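PDB 5N4B: dual function macrocyclase-peptidase POPB, which cleaves peptide bonds on the C-terminal side of proline and macrocyclises a trimmed peptide precursor in the biosynthesis of the amanitin toxins. Local coordinates for residues L216-Y220 with I262-T267; D270-Y275 with N320-V325; F486-A492 with K565-P569; P526-G530 with N549-F554. The protein carries 1 engineered substitution. All coordinates share one frame; numbering follows the deposited sequence.

Contacts 1 and 2 belong to the beta-propeller, contacts 3 and 4 to the alpha/beta-hydrolase part of the enzyme. The first two touch: strand 262-267 of contact 1 is hydrogen-bonded to strand 273-279 of contact 2, Asp266 O lying 2.8 Å from Tyr275 N, and the centres of the two contacts are about 18 Å apart. Together they join three successive four-stranded sheets. Contact 4 is nested in the chain loop closed by contact 3, with centres about 21 Å apart, and helix 548-563 leads from one to the other. Contact 1 nears the active site from the propeller side, the Tyr220 side chain about 8 Å from that of His699; contacts 2 to 4 lie away from it.

Contact 1: residues L216-Y220 with I262-T267; sequences LYQRY and IYGADT
Gln218 reaches across from strand 214-219 and takes the backbone N-H of Tyr263 on its amide oxygen, OE1 to N 2.8 Å. The bond is bent, 141° at the hydrogen, and the donor is tilted from the amide carbonyl plane. Gln218 OE1 also brushes Tyr263 CD2 and lies 3.5 Å from Ile262 CB. An extended chain with CG anti to the backbone N (chi1 179°) gives the glutamine this reach. Beside it the Tyr220 hydroxyl touches the CG2 branch of Ile262, OH to CG2 3.3 Å. Further along, Leu216 lays CD2 against Ala265 CB (4.3 Å) and CD1 against Thr267 CG2 (4.1 Å). The two strands run antiparallel at 174° with axes 7.2 Å apart, yet they belong to different four-stranded sheets of the propeller, so side chains rather than a backbone ladder join the sheets. The other end of the Gln218 amide is also held: NE2 donates to Lys202 O, which fixes the flip of the group and leaves OE1 facing Tyr263. Thr267 turns its hydroxyl to Trp208 O and Lys210 NZ, keeping its methyl for Leu216. Behind this layer, Leu274 of strand 273-279 packs on both Leu216 and Thr267.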
# COMPACT_ATOMS: atom_id res chain seq x y z
N LEU A 216 -8.33 14.93 15.44
CA LEU A 216 -9.38 14.00 15.02
C LEU A 216 -8.76 12.68 14.63
O LEU A 216 -7.66 12.63 14.05
CB LEU A 216 -10.19 14.54 13.84
CG LEU A 216 -11.00 15.80 14.21
CD1 LEU A 216 -10.32 17.03 13.73
CD2 LEU A 216 -12.36 15.72 13.76
N TYR A 217 -9.48 11.60 14.90
CA TYR A 217 -9.07 10.23 14.64
C TYR A 217 -10.32 9.35 14.60
O TYR A 217 -11.31 9.61 15.28
CB TYR A 217 -8.11 9.75 15.74
CG TYR A 217 -8.78 9.54 17.07
CD1 TYR A 217 -9.11 10.61 17.91
CD2 TYR A 217 -9.19 8.28 17.43
CE1 TYR A 217 -9.79 10.40 19.09
CE2 TYR A 217 -9.88 8.07 18.61
CZ TYR A 217 -10.20 9.13 19.42
OH TYR A 217 -10.92 8.91 20.60
N GLN A 218 -10.25 8.29 13.80
CA GLN A 218 -11.33 7.32 13.71
C GLN A 218 -11.10 6.20 14.71
O GLN A 218 -10.01 5.62 14.79
CB GLN A 218 -11.45 6.74 12.31
CG GLN A 218 -12.57 5.70 12.22
CD GLN A 218 -12.86 5.37 10.80
OE1 GLN A 218 -13.88 5.77 10.26
NE2 GLN A 218 -11.92 4.69 10.14
N ARG A 219 -12.13 5.86 15.45
CA ARG A 219 -12.03 4.72 16.32
C ARG A 219 -13.27 3.84 16.25
O ARG A 219 -14.30 4.18 15.66
CB ARG A 219 -11.77 5.09 17.75
CG ARG A 219 -12.88 5.96 18.25
CD ARG A 219 -13.03 5.86 19.72
NE ARG A 219 -13.42 4.54 20.19
CZ ARG A 219 -13.63 4.28 21.47
NH1 ARG A 219 -13.49 5.25 22.37
NH2 ARG A 219 -13.98 3.05 21.81
N TYR A 220 -13.13 2.69 16.83
CA TYR A 220 -14.15 1.66 16.84
C TYR A 220 -14.63 1.37 18.24
O TYR A 220 -13.99 1.79 19.21
CB TYR A 220 -13.59 0.41 16.18
CG TYR A 220 -13.52 0.59 14.69
CD1 TYR A 220 -14.61 0.25 13.88
CD2 TYR A 220 -12.42 1.18 14.09
CE1 TYR A 220 -14.57 0.42 12.51
CE2 TYR A 220 -12.40 1.36 12.71
CZ TYR A 220 -13.47 0.98 11.95
OH TYR A 220 -13.41 1.19 10.57
N ILE A 262 -17.07 4.19 6.79
CA ILE A 262 -15.93 4.74 7.51
C ILE A 262 -15.74 6.21 7.13
O ILE A 262 -16.35 6.72 6.17
CB ILE A 262 -14.65 3.91 7.35
CG1 ILE A 262 -14.17 3.91 5.90
CG2 ILE A 262 -14.91 2.49 7.89
CD1 ILE A 262 -12.70 3.38 5.76
N TYR A 263 -14.86 6.88 7.88
CA TYR A 263 -14.81 8.32 7.95
C TYR A 263 -13.37 8.81 7.83
O TYR A 263 -12.42 8.13 8.21
CB TYR A 263 -15.45 8.87 9.24
CG TYR A 263 -16.83 8.32 9.36
CD1 TYR A 263 -17.82 8.70 8.47
CD2 TYR A 263 -17.13 7.30 10.27
CE1 TYR A 263 -19.06 8.12 8.51
CE2 TYR A 263 -18.39 6.72 10.31
CZ TYR A 263 -19.33 7.14 9.41
OH TYR A 263 -20.57 6.58 9.39
N GLY A 264 -13.22 9.99 7.27
CA GLY A 264 -11.98 10.73 7.31
C GLY A 264 -12.26 12.20 7.55
O GLY A 264 -13.41 12.64 7.49
N ALA A 265 -11.22 12.96 7.83
CA ALA A 265 -11.34 14.37 8.15
C ALA A 265 -10.17 15.15 7.62
O ALA A 265 -9.14 14.60 7.21
CB ALA A 265 -11.46 14.59 9.66
N ASP A 266 -10.39 16.46 7.57
CA ASP A 266 -9.32 17.42 7.27
C ASP A 266 -9.70 18.74 7.93
O ASP A 266 -10.87 19.00 8.20
CB ASP A 266 -9.14 17.64 5.76
CG ASP A 266 -8.04 16.76 5.09
OD1 ASP A 266 -6.94 16.61 5.65
OD2 ASP A 266 -8.29 16.24 3.95
N THR A 267 -8.70 19.56 8.23
CA THR A 267 -8.91 20.88 8.81
C THR A 267 -8.21 21.94 7.97
O THR A 267 -7.05 21.77 7.57
CB THR A 267 -8.43 20.97 10.24
OG1 THR A 267 -7.07 20.50 10.26
CG2 THR A 267 -9.32 20.11 11.16

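Contact 2: residues D270-Y275 with N320-V325; sequences DGKYLY and NHGSLV
Two neighbouring sheets of the beta-propeller meet at their hairpin loops: the turn leading into strand 273-279, and the type II' turn His321-Leu324 between strands 315-321 and 324-329. Asn320 ND2 donates to Asp270 OD2 (2.9 Å, 154°), meeting that oxygen from above the carboxylate plane, and to Gly322 O in the turn that follows (2.9 Å, 171°), in the plane of both groups. Asn320 OD1 takes protons from two waters; one accepts from Asp270 N, the other is 2.7 Å from Tyr275 OH. Both ends of the amide are thus engaged. A third water links Asp270 OD2 to Gly322 N. The Asp270 carboxylate is held by an Asx turn, OD1 accepting from Lys272 N and from Ser268 OG. The Tyr273 ring turns its edge to the second turn, CE2 lying 3.6 Å from Gly322 O, while Lys272 CG covers one ring face. Lys272 has CG anti to the backbone N (chi1 -179°) and an extended chain beyond, which places NZ 3.1 Å from Tyr273 OH in a hydrogen bond. Deeper in, Tyr275 OH touches Val325 CG1 (3.9 Å), with Ile317 of strand 315-321 against both and Val290 of strand 287-292 against Tyr273 and Tyr275.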
# COMPACT_ATOMS: atom_id res chain seq x y z
N ASP A 270 -6.53 27.93 7.73
CA ASP A 270 -6.97 29.17 8.34
C ASP A 270 -7.81 28.98 9.60
O ASP A 270 -8.24 29.98 10.17
CB ASP A 270 -7.68 30.08 7.31
CG ASP A 270 -8.97 29.49 6.77
OD1 ASP A 270 -9.40 28.43 7.27
OD2 ASP A 270 -9.56 30.10 5.84
N GLY A 271 -8.07 27.73 10.01
CA GLY A 271 -8.90 27.48 11.18
C GLY A 271 -10.39 27.59 10.97
O GLY A 271 -11.15 27.39 11.94
N LYS A 272 -10.85 27.86 9.74
CA LYS A 272 -12.26 28.14 9.51
C LYS A 272 -13.12 26.90 9.31
O LYS A 272 -14.30 26.93 9.66
CB LYS A 272 -12.38 29.05 8.29
CG LYS A 272 -13.79 29.45 7.95
CD LYS A 272 -13.76 30.31 6.71
CE LYS A 272 -15.07 30.99 6.42
NZ LYS A 272 -14.91 31.43 5.03
N TYR A 273 -12.57 25.84 8.72
CA TYR A 273 -13.37 24.71 8.29
C TYR A 273 -12.84 23.40 8.84
O TYR A 273 -11.63 23.20 8.99
CB TYR A 273 -13.40 24.61 6.76
CG TYR A 273 -14.12 25.72 6.08
CD1 TYR A 273 -15.47 25.94 6.30
CD2 TYR A 273 -13.46 26.50 5.15
CE1 TYR A 273 -16.14 26.92 5.62
CE2 TYR A 273 -14.11 27.52 4.47
CZ TYR A 273 -15.47 27.73 4.73
OH TYR A 273 -16.12 28.72 4.03
N LEU A 274 -13.79 22.54 9.14
CA LEU A 274 -13.58 21.12 9.39
C LEU A 274 -14.31 20.36 8.29
O LEU A 274 -15.51 20.57 8.06
CB LEU A 274 -14.15 20.75 10.75
CG LEU A 274 -14.23 19.26 11.12
CD1 LEU A 274 -12.87 18.69 11.21
CD2 LEU A 274 -14.98 19.12 12.45
N TYR A 275 -13.63 19.42 7.68
CA TYR A 275 -14.20 18.62 6.62
C TYR A 275 -14.37 17.18 7.07
O TYR A 275 -13.48 16.61 7.73
CB TYR A 275 -13.26 18.65 5.43
CG TYR A 275 -12.90 20.02 4.92
CD1 TYR A 275 -13.80 20.80 4.17
CD2 TYR A 275 -11.64 20.58 5.15
CE1 TYR A 275 -13.45 22.04 3.70
CE2 TYR A 275 -11.30 21.83 4.64
CZ TYR A 275 -12.23 22.54 3.92
OH TYR A 275 -11.84 23.77 3.43
N ASN A 320 -8.31 26.15 0.89
CA ASN A 320 -9.37 27.12 0.68
C ASN A 320 -8.75 28.49 0.78
O ASN A 320 -7.77 28.71 1.48
CB ASN A 320 -10.50 27.02 1.71
CG ASN A 320 -10.05 27.41 3.07
OD1 ASN A 320 -9.24 26.72 3.65
ND2 ASN A 320 -10.57 28.51 3.59
N HIS A 321 -9.36 29.46 0.08
CA HIS A 321 -9.07 30.87 0.26
C HIS A 321 -10.41 31.50 0.60
O HIS A 321 -11.30 31.60 -0.25
CB HIS A 321 -8.37 31.49 -0.96
CG HIS A 321 -7.03 30.89 -1.25
ND1 HIS A 321 -6.01 30.87 -0.33
CD2 HIS A 321 -6.54 30.30 -2.37
CE1 HIS A 321 -4.96 30.26 -0.86
NE2 HIS A 321 -5.25 29.91 -2.09
N GLY A 322 -10.60 31.89 1.85
CA GLY A 322 -11.93 32.29 2.28
C GLY A 322 -12.91 31.18 2.05
O GLY A 322 -12.64 30.01 2.33
N SER A 323 -14.08 31.51 1.49
CA SER A 323 -15.12 30.51 1.26
C SER A 323 -14.95 29.75 -0.06
O SER A 323 -15.82 28.94 -0.38
CB SER A 323 -16.50 31.18 1.32
OG SER A 323 -16.52 32.28 0.45
N LEU A 324 -13.87 29.98 -0.79
CA LEU A 324 -13.61 29.26 -2.04
C LEU A 324 -12.73 28.06 -1.72
O LEU A 324 -11.56 28.21 -1.37
CB LEU A 324 -12.90 30.20 -3.02
CG LEU A 324 -12.83 29.68 -4.46
CD1 LEU A 324 -14.19 29.65 -5.07
CD2 LEU A 324 -11.91 30.59 -5.26
N VAL A 325 -13.30 26.88 -1.86
CA VAL A 325 -12.64 25.62 -1.49
C VAL A 325 -12.15 24.94 -2.77
O VAL A 325 -12.93 24.74 -3.73
CB VAL A 325 -13.61 24.71 -0.75
CG1 VAL A 325 -12.93 23.47 -0.30
CG2 VAL A 325 -14.18 25.42 0.47
O HOH W 1 -7.16 27.76 4.99
O HOH W 2 -8.51 31.71 3.89
O HOH W 3 -9.18 23.98 3.14

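Contact 3: residues F486-A492 with K565-P569; sequences FDGTAAA and KYAAP
Gly488 N donates to Lys565 O (2.8 Å, 142°) and Ala568 N to Ala490 O (2.8 Å), two backbone bonds that tie together irregular segments of the alpha/beta-hydrolase fold. Segment 486-492 leads into strand 492-495 and segment 565-569 runs from helix 548-563 toward strand 572-577, so the contact joins the approaches to two parallel neighbours in the central sheet. Alongside these bonds the chains come close enough for CA-H...O contacts, from Ala568 CA to Gly488 O and from Ala567 CA to Ala490 O. A water bridges the two segments: it accepts from Ala490 N at 2.9 Å and, in a long bond, from Asp487 N, and donates to Tyr566 O (2.8 Å). Gly488 has a positive phi, a shape that favours glycine, and its CA sits close to the CB of Lys565. Within the loop, Asp487 OD1 accepts from the Thr489 hydroxyl.

Aromatic packing closes one end. Tyr566 and Phe486 form an edge-to-face pair with ring planes at 64°, and Ile522 of strand 522-526 and Ile478 of strand 473-481 touch both aromatic side chains. Arg480 makes a cation-pi contact with Phe486. Tyr566 CB points away, but CG lies beside the backbone N (chi1 -66°), which brings the ring back. Its edge points into the phenyl face, where Tyr566 CD1 stands over the centre of the ring, 3.6 Å from Phe486 CG.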
# COMPACT_ATOMS: atom_id res chain seq x y z
N PHE A 486 17.58 -9.20 -25.02
CA PHE A 486 16.23 -9.69 -25.30
C PHE A 486 16.30 -10.61 -26.52
O PHE A 486 15.91 -10.26 -27.64
CB PHE A 486 15.27 -8.53 -25.58
CG PHE A 486 15.08 -7.54 -24.43
CD1 PHE A 486 15.03 -7.95 -23.11
CD2 PHE A 486 14.97 -6.19 -24.71
CE1 PHE A 486 14.82 -7.01 -22.08
CE2 PHE A 486 14.74 -5.27 -23.71
CZ PHE A 486 14.70 -5.69 -22.38
N ASP A 487 16.81 -11.81 -26.29
CA ASP A 487 17.06 -12.77 -27.35
C ASP A 487 16.40 -14.08 -27.05
O ASP A 487 16.82 -15.13 -27.54
CB ASP A 487 18.57 -12.95 -27.55
CG ASP A 487 19.25 -13.49 -26.34
OD1 ASP A 487 18.58 -13.70 -25.29
OD2 ASP A 487 20.49 -13.71 -26.43
N GLY A 488 15.35 -14.05 -26.23
CA GLY A 488 14.63 -15.26 -25.92
C GLY A 488 15.28 -16.20 -24.93
O GLY A 488 14.86 -17.36 -24.85
N THR A 489 16.24 -15.73 -24.13
CA THR A 489 16.95 -16.56 -23.16
C THR A 489 16.74 -16.19 -21.70
O THR A 489 16.98 -17.04 -20.84
CB THR A 489 18.47 -16.58 -23.41
OG1 THR A 489 19.04 -15.27 -23.27
CG2 THR A 489 18.77 -17.11 -24.83
N ALA A 490 16.37 -14.94 -21.38
CA ALA A 490 16.29 -14.49 -19.98
C ALA A 490 15.05 -15.07 -19.30
O ALA A 490 14.00 -15.26 -19.92
CB ALA A 490 16.22 -12.98 -19.93
N ALA A 491 15.13 -15.25 -17.99
CA ALA A 491 13.94 -15.47 -17.20
C ALA A 491 13.30 -14.13 -16.87
O ALA A 491 13.96 -13.09 -16.89
CB ALA A 491 14.30 -16.18 -15.88
N ALA A 492 12.02 -14.15 -16.55
CA ALA A 492 11.30 -12.94 -16.20
C ALA A 492 10.55 -13.15 -14.90
O ALA A 492 10.00 -14.23 -14.68
CB ALA A 492 10.30 -12.55 -17.32
N LYS A 565 10.37 -12.44 -27.41
CA LYS A 565 11.76 -12.76 -27.10
C LYS A 565 12.38 -11.93 -25.99
O LYS A 565 13.60 -11.87 -25.86
CB LYS A 565 12.66 -12.70 -28.33
CG LYS A 565 12.10 -13.36 -29.58
CD LYS A 565 11.83 -14.80 -29.41
CE LYS A 565 11.52 -15.47 -30.78
NZ LYS A 565 10.08 -15.91 -30.91
N TYR A 566 11.55 -11.33 -25.14
CA TYR A 566 12.08 -10.75 -23.92
C TYR A 566 12.49 -11.84 -22.95
O TYR A 566 13.52 -11.72 -22.27
CB TYR A 566 11.00 -9.86 -23.28
CG TYR A 566 10.67 -8.65 -24.09
CD1 TYR A 566 11.45 -7.51 -24.06
CD2 TYR A 566 9.57 -8.65 -24.92
CE1 TYR A 566 11.13 -6.40 -24.87
CE2 TYR A 566 9.24 -7.58 -25.70
CZ TYR A 566 10.02 -6.45 -25.67
OH TYR A 566 9.68 -5.37 -26.49
N ALA A 567 11.71 -12.92 -22.89
CA ALA A 567 11.93 -14.01 -21.97
C ALA A 567 11.89 -15.34 -22.71
O ALA A 567 11.24 -15.49 -23.77
CB ALA A 567 10.87 -14.02 -20.89
N ALA A 568 12.54 -16.33 -22.12
CA ALA A 568 12.58 -17.66 -22.68
C ALA A 568 11.28 -18.41 -22.42
O ALA A 568 10.62 -18.19 -21.39
CB ALA A 568 13.71 -18.45 -22.04
N PRO A 569 10.87 -19.29 -23.31
CA PRO A 569 9.70 -20.14 -23.04
C PRO A 569 9.80 -20.86 -21.71
O PRO A 569 10.87 -21.38 -21.34
CB PRO A 569 9.74 -21.15 -24.19
CG PRO A 569 10.43 -20.44 -25.26
CD PRO A 569 11.51 -19.60 -24.60
O HOH W 4 15.96 -12.71 -23.24

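Contact 4: residues P526-G530 with N549-F554; sequences PSIRG and NTFDDF
Arg529 and Asp553 meet side-on with their flat groups nearly coplanar, 15° apart. Arg529 NE donates to Asp553 OD2 (3.0 Å, 176°) on the syn lone pair, and NH2 to OD1 (2.8 Å), almost straight, forming a bidentate salt bridge. Asp553 OD2 has a second donor on its anti lone pair, the backbone N of Arg529 itself at 3.0 Å, so one residue grips the carboxylate with three N-H groups. A bend at chi3 (-70°) folds the guanidinium back to this acid. Asn549, one helical turn before Asp553, stacks on a guanidinium face in a nearly parallel plane, with CB over the centre; its ND2, hydrogen-bonded to Gly541 O, lies 3.6 Å from Arg529 NH1. Thr550 OG1 donates to Arg529 O at 2.8 Å from above the carbonyl plane. Next to these polar groups Ile528 sets CG2 on Asp553 CB (3.6 Å) and CD1 on Thr550 CG2, and Pro526 CG rests on Phe554 CD1 at 3.8 Å. The loop after strand 522-526 is thereby joined to helix 548-563 of the alpha/beta-hydrolase domain. Asp470 pairs with Arg529 NH1 and Ser468 with Asp553 OD1; such a network round a buried pair would probably favour its charged form.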
# COMPACT_ATOMS: atom_id res chain seq x y z
N PRO A 526 3.29 -5.08 -15.89
CA PRO A 526 2.23 -4.66 -16.81
C PRO A 526 1.19 -3.84 -16.08
O PRO A 526 0.73 -4.17 -14.98
CB PRO A 526 1.65 -5.97 -17.32
CG PRO A 526 1.90 -6.95 -16.21
CD PRO A 526 3.22 -6.53 -15.60
N SER A 527 0.74 -2.76 -16.74
CA SER A 527 -0.24 -1.85 -16.17
C SER A 527 -1.66 -2.35 -16.48
O SER A 527 -2.44 -1.69 -17.15
CB SER A 527 -0.05 -0.45 -16.74
OG SER A 527 1.31 -0.01 -16.61
N ILE A 528 -2.01 -3.48 -15.89
CA ILE A 528 -3.26 -4.17 -16.23
C ILE A 528 -4.48 -3.41 -15.71
O ILE A 528 -4.44 -2.67 -14.71
CB ILE A 528 -3.22 -5.60 -15.71
CG1 ILE A 528 -3.20 -5.64 -14.18
CG2 ILE A 528 -2.05 -6.33 -16.33
CD1 ILE A 528 -2.98 -7.05 -13.62
N ARG A 529 -5.59 -3.62 -16.41
CA ARG A 529 -6.86 -3.03 -16.01
C ARG A 529 -7.28 -3.52 -14.64
O ARG A 529 -6.88 -4.60 -14.20
CB ARG A 529 -7.92 -3.32 -17.07
CG ARG A 529 -7.77 -2.46 -18.31
CD ARG A 529 -8.73 -2.84 -19.39
NE ARG A 529 -8.38 -4.13 -19.94
CZ ARG A 529 -9.04 -4.75 -20.90
NH1 ARG A 529 -10.16 -4.23 -21.40
NH2 ARG A 529 -8.59 -5.90 -21.34
N GLY A 530 -8.07 -2.69 -13.96
CA GLY A 530 -8.31 -2.79 -12.55
C GLY A 530 -7.42 -1.87 -11.72
O GLY A 530 -7.82 -1.41 -10.65
N ASN A 549 -11.03 -9.22 -17.12
CA ASN A 549 -10.07 -8.54 -17.99
C ASN A 549 -8.72 -8.37 -17.32
O ASN A 549 -7.70 -8.39 -18.01
CB ASN A 549 -10.59 -7.17 -18.38
CG ASN A 549 -11.77 -7.21 -19.28
OD1 ASN A 549 -12.08 -8.19 -19.94
ND2 ASN A 549 -12.45 -6.08 -19.32
N THR A 550 -8.71 -8.20 -16.00
CA THR A 550 -7.44 -8.12 -15.26
C THR A 550 -6.59 -9.35 -15.50
O THR A 550 -5.37 -9.26 -15.74
CB THR A 550 -7.75 -7.96 -13.79
OG1 THR A 550 -8.54 -6.76 -13.57
CG2 THR A 550 -6.50 -7.89 -13.01
N PHE A 551 -7.22 -10.52 -15.41
CA PHE A 551 -6.54 -11.79 -15.61
C PHE A 551 -6.10 -11.96 -17.06
O PHE A 551 -4.96 -12.35 -17.33
CB PHE A 551 -7.44 -12.95 -15.16
CG PHE A 551 -7.67 -12.97 -13.69
CD1 PHE A 551 -8.69 -12.26 -13.11
CD2 PHE A 551 -6.83 -13.66 -12.86
CE1 PHE A 551 -8.87 -12.23 -11.74
CE2 PHE A 551 -7.00 -13.63 -11.51
CZ PHE A 551 -8.02 -12.98 -10.95
N ASP A 552 -6.99 -11.63 -18.02
CA ASP A 552 -6.61 -11.68 -19.42
C ASP A 552 -5.42 -10.76 -19.70
O ASP A 552 -4.51 -11.12 -20.45
CB ASP A 552 -7.83 -11.32 -20.28
CG ASP A 552 -8.91 -12.42 -20.30
OD1 ASP A 552 -8.57 -13.60 -20.05
OD2 ASP A 552 -10.07 -12.09 -20.63
N ASP A 553 -5.41 -9.57 -19.12
CA ASP A 553 -4.30 -8.64 -19.35
C ASP A 553 -3.00 -9.22 -18.81
O ASP A 553 -1.95 -9.12 -19.43
CB ASP A 553 -4.58 -7.29 -18.68
CG ASP A 553 -5.69 -6.48 -19.34
OD1 ASP A 553 -6.14 -6.86 -20.42
OD2 ASP A 553 -6.05 -5.46 -18.71
N PHE A 554 -3.05 -9.84 -17.63
CA PHE A 554 -1.84 -10.35 -16.99
C PHE A 554 -1.31 -11.58 -17.74
O PHE A 554 -0.09 -11.70 -17.97
CB PHE A 554 -2.13 -10.69 -15.53
CG PHE A 554 -0.91 -10.76 -14.64
CD1 PHE A 554 -0.11 -9.66 -14.42
CD2 PHE A 554 -0.67 -11.90 -13.91
CE1 PHE A 554 0.98 -9.72 -13.55
CE2 PHE A 554 0.42 -11.99 -13.06
CZ PHE A 554 1.24 -10.91 -12.89